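Local coordinates for protein hydrogen peroxide-inducible genes activator (Corynebacterium glutamicum, PDB 6G1D) that senses hydrogen peroxide as a LysR-type transcription factor and probably adjusts the expression of peroxide-inducible genes in response, at residues D173-D181 and C262-F272; I255-T263 and A310-L321. The protein carries 1 engineered substitution. All coordinates share one frame; numbering follows the deposited sequence.

Contact 1 of 2, residues D173-D181 and C262-F272; sequences DFIVVTASD and CTRPGLATANF
Val176 and Thr178 form hydrogen-bonded pairs with Ala270 and Ala268 of an antiparallel partner, the two short strand axes inclined at 145°, as neighbours in the mixed sheet of the LysR substrate-binding domain. The regularity of the pairing varies along its length. Between Thr178 N and Ala268 O (2.9 Å) the bond is almost straight, 176° at the hydrogen, whereas both bonds joining Val176 and Ala270 are more bent. At the far end, Ser180 N approaches Gly266 O from above the carbonyl plane at 3.0 Å, tying the strand end to the type II turn of Arg264 to Leu267.

Side chains then divide between the two faces. Val176 and Ala270 share one, where Val176 CG2 meets Phe272 CE2 at 4.0 Å, the side chains crossing at about a right angle. On the other, Val177 spreads its methyls: CG1, anti to the backbone N (chi1 -178°), touches Leu267 CD2, while CG2 rests on Cys262 SG at 3.8 Å. Val253 of strand 251-254 continues this apolar layer. Farther along, the end of Ile175 packs through CD1 on Thr269 CB at 3.7 Å, and its CG1 lies against the Asn271 amide, whose ND2 bonds to Gln188. The opposite end of that amide is reached through solvent: a water donates to Asn271 OD1 (2.6 Å) and to Phe174 O (3.2 Å).

Contact 2 of 2, residues I255-T263 and A310-L321; sequences ISAIPWECT and AVALAASTGITL
Thr317 OG1, which lies 3.9 Å from Ile258 CG2, is held twice within its own segment: it donates to Ala314 O at 2.7 Å, in the carbonyl plane, and accepts from Ile319 N at 3.2 Å. The second bond makes an ST turn, and Ala314 O also receives Thr317 N, so these bonds hold the shape of the chain where it leaves helix 293-316 and packs on its partner. With OG1 set between the backbone N and the carbonyl carbon (chi1 62°), Thr317 turns its CG2 methyl to Thr263 CG2 and the backbone of Pro259.

Such a turn illustrates how polar bonds can shape an apolar surface. Beyond it Ile319 and Leu321 close over Ile258, whose CG2 methyl meets Ile319 as well as the Thr317 hydroxyl. The side chains of Ile258 and Ile319 run past each other in opposite directions, with Ile258 CG2 3.7 Å from Ile319 CD1, while Ile258 CD1 reaches Leu321 CD2 at 3.5 Å. On the helix itself, Pro259 CG presses against Leu313 CG at 3.6 Å, and the ring continues over Ala314. Ile255 CD1 meets Val311 CG2 at 3.8 Å. No direct hydrogen bond joins the segments; instead a water donates to Ala310 O at 2.6 Å and to Ser256 O, which also lies in plane at the edge of the Trp260 ring.

The contact thus lays helix 258-261 between several elements: Ile258 and Ile319 rest on Ile175 of strand 164-179, Trp260 meets Tyr113 and Pro116 of helix 111-125, and Trp260 also packs on Gln242 of the second subunit.

How the contacts relate
Read from the N terminus, the chain leaves 173-181 at the end of strand 164-179 and returns after 80 intervening residues to 262-272, where contact 1 closes the excursion. The first segment of contact 2, 255-263, starts within that loop and overlaps its closing end; its partner, 310-321, lies beyond, so the two cross rather than nest. Cys262 and Thr263 belong to both and begin the connection from helix 258-261 to strand 267-287. The centres of the two contacts lie about 11 Å apart, and Asp173 probably hydrogen-bonds Ile255 through the backbone. Together they join neighbouring strands of the mixed sheet to helix 258-261 and the C-terminal end of helix 293-316.

Contact 1 of 2, residues D173-D181 and C262-F272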
# COMPACT_ATOMS: atom_id res chain seq x y z
N ASP B 173 29.84 -15.05 -5.81
CA ASP B 173 30.47 -13.95 -6.52
C ASP B 173 29.45 -13.13 -7.29
O ASP B 173 28.41 -13.64 -7.67
CB ASP B 173 31.55 -14.47 -7.48
CG ASP B 173 32.81 -14.94 -6.75
OD1 ASP B 173 33.24 -14.30 -5.73
OD2 ASP B 173 33.40 -15.94 -7.20
N PHE B 174 29.74 -11.85 -7.48
CA PHE B 174 29.05 -11.05 -8.49
C PHE B 174 29.78 -11.14 -9.85
O PHE B 174 30.91 -11.58 -9.94
CB PHE B 174 28.99 -9.58 -8.09
CG PHE B 174 28.34 -9.34 -6.76
CD1 PHE B 174 27.09 -9.87 -6.50
CD2 PHE B 174 28.96 -8.57 -5.80
CE1 PHE B 174 26.49 -9.65 -5.27
CE2 PHE B 174 28.37 -8.34 -4.59
CZ PHE B 174 27.13 -8.89 -4.32
N ILE B 175 29.07 -10.72 -10.88
CA ILE B 175 29.59 -10.55 -12.21
C ILE B 175 29.01 -9.23 -12.73
O ILE B 175 27.90 -8.85 -12.38
CB ILE B 175 29.18 -11.71 -13.13
CG1 ILE B 175 29.93 -11.65 -14.48
CG2 ILE B 175 27.66 -11.77 -13.37
CD1 ILE B 175 29.98 -12.98 -15.21
N VAL B 176 29.79 -8.53 -13.54
CA VAL B 176 29.39 -7.27 -14.18
C VAL B 176 28.66 -7.58 -15.47
O VAL B 176 29.12 -8.39 -16.26
CB VAL B 176 30.60 -6.38 -14.46
CG1 VAL B 176 30.17 -5.05 -15.08
CG2 VAL B 176 31.42 -6.14 -13.20
N VAL B 177 27.53 -6.95 -15.69
CA VAL B 177 26.72 -7.17 -16.87
C VAL B 177 26.56 -5.83 -17.59
O VAL B 177 26.17 -4.83 -16.98
CB VAL B 177 25.32 -7.73 -16.51
CG1 VAL B 177 24.50 -7.99 -17.77
CG2 VAL B 177 25.49 -9.01 -15.70
N THR B 178 26.84 -5.83 -18.88
CA THR B 178 26.83 -4.61 -19.70
C THR B 178 26.12 -4.89 -21.01
O THR B 178 25.88 -6.06 -21.35
CB THR B 178 28.25 -4.18 -20.04
OG1 THR B 178 28.88 -5.13 -20.94
CG2 THR B 178 29.10 -4.07 -18.76
N ALA B 179 25.82 -3.84 -21.77
CA ALA B 179 25.40 -4.01 -23.14
C ALA B 179 26.55 -4.66 -23.92
O ALA B 179 27.74 -4.50 -23.60
CB ALA B 179 25.03 -2.67 -23.77
N SER B 180 26.18 -5.41 -24.94
CA SER B 180 27.14 -6.03 -25.87
C SER B 180 28.24 -5.11 -26.40
O SER B 180 29.39 -5.52 -26.51
CB SER B 180 26.38 -6.56 -27.07
OG SER B 180 25.67 -7.68 -26.65
N ASP B 181 27.88 -3.88 -26.73
CA ASP B 181 28.86 -2.92 -27.29
C ASP B 181 29.65 -2.10 -26.23
O ASP B 181 30.43 -1.26 -26.58
CB ASP B 181 28.16 -2.00 -28.29
CG ASP B 181 27.15 -1.05 -27.65
OD1 ASP B 181 26.91 -1.13 -26.44
OD2 ASP B 181 26.52 -0.25 -28.37
N CYS B 262 21.19 -13.45 -17.93
CA CYS B 262 22.32 -12.88 -18.68
C CYS B 262 22.64 -13.51 -20.01
O CYS B 262 23.65 -13.16 -20.59
CB CYS B 262 23.60 -12.97 -17.86
SG CYS B 262 23.45 -12.20 -16.28
N THR B 263 21.78 -14.41 -20.49
CA THR B 263 21.97 -15.06 -21.79
C THR B 263 21.10 -14.46 -22.87
O THR B 263 21.26 -14.81 -24.04
CB THR B 263 21.66 -16.57 -21.71
OG1 THR B 263 20.29 -16.76 -21.37
CG2 THR B 263 22.56 -17.23 -20.67
N ARG B 264 20.20 -13.53 -22.52
CA ARG B 264 19.37 -12.90 -23.55
C ARG B 264 20.25 -12.11 -24.53
O ARG B 264 21.36 -11.72 -24.16
CB ARG B 264 18.29 -12.03 -22.94
CG ARG B 264 18.80 -10.78 -22.30
CD ARG B 264 17.71 -10.10 -21.47
NE ARG B 264 17.51 -10.81 -20.22
CZ ARG B 264 16.46 -10.69 -19.42
NH1 ARG B 264 15.47 -9.84 -19.71
NH2 ARG B 264 16.41 -11.40 -18.29
N PRO B 265 19.78 -11.92 -25.77
CA PRO B 265 20.61 -11.21 -26.77
C PRO B 265 20.84 -9.75 -26.36
O PRO B 265 19.93 -9.13 -25.77
CB PRO B 265 19.74 -11.23 -28.04
CG PRO B 265 18.71 -12.30 -27.81
CD PRO B 265 18.47 -12.32 -26.34
N GLY B 266 22.04 -9.24 -26.61
CA GLY B 266 22.39 -7.86 -26.32
C GLY B 266 23.11 -7.59 -25.02
O GLY B 266 23.36 -6.40 -24.70
N LEU B 267 23.45 -8.65 -24.26
CA LEU B 267 24.21 -8.51 -23.03
C LEU B 267 25.60 -9.07 -23.17
O LEU B 267 25.81 -9.98 -23.93
CB LEU B 267 23.51 -9.24 -21.89
CG LEU B 267 22.16 -8.68 -21.47
CD1 LEU B 267 21.60 -9.48 -20.32
CD2 LEU B 267 22.27 -7.24 -21.04
N ALA B 268 26.55 -8.51 -22.43
CA ALA B 268 27.86 -9.12 -22.24
C ALA B 268 28.21 -9.04 -20.78
O ALA B 268 27.51 -8.37 -20.02
CB ALA B 268 28.90 -8.44 -23.08
N THR B 269 29.26 -9.73 -20.37
CA THR B 269 29.69 -9.77 -18.98
C THR B 269 31.16 -9.46 -18.85
O THR B 269 31.91 -9.57 -19.80
CB THR B 269 29.45 -11.18 -18.36
OG1 THR B 269 30.13 -12.17 -19.14
CG2 THR B 269 27.96 -11.51 -18.27
N ALA B 270 31.56 -9.15 -17.63
CA ALA B 270 32.94 -8.88 -17.28
C ALA B 270 33.17 -9.23 -15.83
O ALA B 270 32.23 -9.27 -15.04
CB ALA B 270 33.22 -7.41 -17.46
N ASN B 271 34.44 -9.41 -15.46
CA ASN B 271 34.78 -9.67 -14.07
C ASN B 271 35.93 -8.84 -13.58
O ASN B 271 36.79 -8.42 -14.36
CB ASN B 271 35.13 -11.15 -13.87
CG ASN B 271 33.91 -12.04 -13.88
OD1 ASN B 271 33.09 -11.98 -12.95
ND2 ASN B 271 33.75 -12.84 -14.93
N PHE B 272 35.97 -8.65 -12.27
CA PHE B 272 37.10 -8.07 -11.60
C PHE B 272 38.21 -9.10 -11.56
O PHE B 272 37.95 -10.30 -11.66
CB PHE B 272 36.72 -7.63 -10.19
CG PHE B 272 35.63 -6.61 -10.16
CD1 PHE B 272 35.89 -5.30 -10.54
CD2 PHE B 272 34.37 -6.95 -9.74
CE1 PHE B 272 34.88 -4.36 -10.54
CE2 PHE B 272 33.35 -6.03 -9.74
CZ PHE B 272 33.60 -4.73 -10.14
O HOH W 1 33.67 -10.12 -11.06
O HOH W 2 31.53 -13.89 -12.12

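Contact 2 of 2, residues I255-T263 and A310-L321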
# COMPACT_ATOMS: atom_id res chain seq x y z
N ILE B 255 26.25 -14.58 -9.48
CA ILE B 255 26.51 -15.56 -10.53
C ILE B 255 25.42 -16.62 -10.75
O ILE B 255 25.24 -17.08 -11.87
CB ILE B 255 27.87 -16.25 -10.40
CG1 ILE B 255 28.05 -16.98 -9.07
CG2 ILE B 255 29.00 -15.23 -10.67
CD1 ILE B 255 29.22 -17.96 -9.16
N SER B 256 24.67 -16.96 -9.71
CA SER B 256 23.54 -17.90 -9.88
C SER B 256 22.48 -17.36 -10.81
O SER B 256 21.75 -18.13 -11.40
CB SER B 256 22.89 -18.29 -8.54
OG SER B 256 22.27 -17.17 -7.92
N ALA B 257 22.39 -16.03 -10.97
CA ALA B 257 21.45 -15.45 -11.92
C ALA B 257 21.82 -15.64 -13.42
O ALA B 257 20.96 -15.47 -14.30
CB ALA B 257 21.24 -13.97 -11.65
N ILE B 258 23.08 -15.94 -13.70
CA ILE B 258 23.58 -15.93 -15.09
C ILE B 258 22.70 -16.66 -16.09
O ILE B 258 22.28 -16.07 -17.07
CB ILE B 258 25.06 -16.35 -15.13
CG1 ILE B 258 25.93 -15.20 -14.58
CG2 ILE B 258 25.53 -16.69 -16.54
CD1 ILE B 258 27.34 -15.61 -14.23
N PRO B 259 22.36 -17.94 -15.82
CA PRO B 259 21.62 -18.65 -16.88
C PRO B 259 20.23 -18.12 -17.09
O PRO B 259 19.64 -18.38 -18.12
CB PRO B 259 21.54 -20.10 -16.37
CG PRO B 259 22.53 -20.20 -15.28
CD PRO B 259 22.73 -18.83 -14.70
N TRP B 260 19.68 -17.42 -16.11
CA TRP B 260 18.28 -16.99 -16.13
C TRP B 260 18.08 -15.57 -16.62
O TRP B 260 17.02 -15.24 -17.08
CB TRP B 260 17.68 -17.13 -14.72
CG TRP B 260 17.76 -18.54 -14.25
CD1 TRP B 260 18.69 -19.07 -13.44
CD2 TRP B 260 16.92 -19.62 -14.67
NE1 TRP B 260 18.46 -20.43 -13.27
CE2 TRP B 260 17.35 -20.77 -13.99
CE3 TRP B 260 15.81 -19.70 -15.51
CZ2 TRP B 260 16.76 -22.02 -14.19
CZ3 TRP B 260 15.20 -20.95 -15.68
CH2 TRP B 260 15.70 -22.09 -15.03
N GLU B 261 19.12 -14.74 -16.47
CA GLU B 261 19.04 -13.32 -16.75
C GLU B 261 20.02 -12.82 -17.81
O GLU B 261 19.70 -11.84 -18.49
CB GLU B 261 19.30 -12.52 -15.44
CG GLU B 261 18.45 -12.87 -14.22
CD GLU B 261 16.94 -12.58 -14.34
OE1 GLU B 261 16.51 -12.02 -15.37
OE2 GLU B 261 16.16 -12.93 -13.38
N CYS B 262 21.19 -13.45 -17.93
CA CYS B 262 22.32 -12.88 -18.68
C CYS B 262 22.64 -13.51 -20.01
O CYS B 262 23.65 -13.16 -20.59
CB CYS B 262 23.60 -12.97 -17.86
SG CYS B 262 23.45 -12.20 -16.28
N THR B 263 21.78 -14.41 -20.49
CA THR B 263 21.97 -15.06 -21.79
C THR B 263 21.10 -14.46 -22.87
O THR B 263 21.26 -14.81 -24.04
CB THR B 263 21.66 -16.57 -21.71
OG1 THR B 263 20.29 -16.76 -21.37
CG2 THR B 263 22.56 -17.23 -20.67
N ALA B 310 23.67 -24.68 -9.24
CA ALA B 310 23.39 -23.38 -9.89
C ALA B 310 24.66 -22.77 -10.48
O ALA B 310 24.60 -22.13 -11.53
CB ALA B 310 22.76 -22.40 -8.89
N VAL B 311 25.78 -22.93 -9.79
CA VAL B 311 27.06 -22.45 -10.25
C VAL B 311 27.50 -23.29 -11.47
O VAL B 311 28.02 -22.72 -12.44
CB VAL B 311 28.11 -22.45 -9.13
CG1 VAL B 311 29.54 -22.29 -9.67
CG2 VAL B 311 27.81 -21.36 -8.10
N ALA B 312 27.26 -24.61 -11.44
CA ALA B 312 27.57 -25.43 -12.59
C ALA B 312 26.71 -25.04 -13.78
O ALA B 312 27.20 -25.00 -14.89
CB ALA B 312 27.42 -26.90 -12.28
N LEU B 313 25.41 -24.71 -13.55
CA LEU B 313 24.56 -24.24 -14.62
C LEU B 313 25.12 -22.93 -15.22
O LEU B 313 25.16 -22.77 -16.44
CB LEU B 313 23.13 -24.04 -14.18
CG LEU B 313 22.08 -23.79 -15.28
CD1 LEU B 313 21.91 -25.04 -16.15
CD2 LEU B 313 20.72 -23.41 -14.68
N ALA B 314 25.59 -22.03 -14.37
CA ALA B 314 26.25 -20.81 -14.83
C ALA B 314 27.49 -21.09 -15.68
O ALA B 314 27.64 -20.50 -16.75
CB ALA B 314 26.62 -19.90 -13.65
N ALA B 315 28.35 -22.00 -15.23
CA ALA B 315 29.53 -22.39 -16.00
C ALA B 315 29.16 -23.04 -17.32
O ALA B 315 29.88 -22.87 -18.29
CB ALA B 315 30.41 -23.32 -15.17
N SER B 316 28.04 -23.77 -17.38
CA SER B 316 27.59 -24.43 -18.61
C SER B 316 27.21 -23.46 -19.73
O SER B 316 27.13 -23.85 -20.87
CB SER B 316 26.42 -25.38 -18.32
OG SER B 316 25.18 -24.68 -18.28
N THR B 317 26.95 -22.20 -19.40
CA THR B 317 26.57 -21.23 -20.43
C THR B 317 27.75 -20.80 -21.28
O THR B 317 27.56 -20.23 -22.33
CB THR B 317 25.97 -19.94 -19.85
OG1 THR B 317 26.95 -19.30 -19.04
CG2 THR B 317 24.74 -20.24 -19.02
N GLY B 318 28.96 -21.02 -20.79
CA GLY B 318 30.17 -20.54 -21.47
C GLY B 318 30.64 -19.19 -20.97
O GLY B 318 31.75 -18.77 -21.35
N ILE B 319 29.85 -18.53 -20.12
CA ILE B 319 30.18 -17.20 -19.63
C ILE B 319 31.25 -17.41 -18.57
O ILE B 319 31.10 -18.25 -17.69
CB ILE B 319 28.89 -16.52 -19.09
CG1 ILE B 319 28.01 -16.15 -20.30
CG2 ILE B 319 29.21 -15.32 -18.22
CD1 ILE B 319 26.57 -15.83 -19.98
N THR B 320 32.35 -16.65 -18.67
CA THR B 320 33.50 -16.86 -17.81
C THR B 320 33.14 -16.29 -16.46
O THR B 320 32.58 -15.21 -16.40
CB THR B 320 34.75 -16.17 -18.38
OG1 THR B 320 34.98 -16.68 -19.69
CG2 THR B 320 36.01 -16.42 -17.52
N LEU B 321 33.44 -17.04 -15.39
CA LEU B 321 33.13 -16.65 -14.04
C LEU B 321 34.33 -16.03 -13.33
O LEU B 321 35.45 -16.25 -13.72
CB LEU B 321 32.63 -17.85 -13.25
CG LEU B 321 31.39 -18.54 -13.87
CD1 LEU B 321 30.98 -19.71 -12.99
CD2 LEU B 321 30.24 -17.57 -14.14
O HOH W 3 22.34 -20.96 -12.00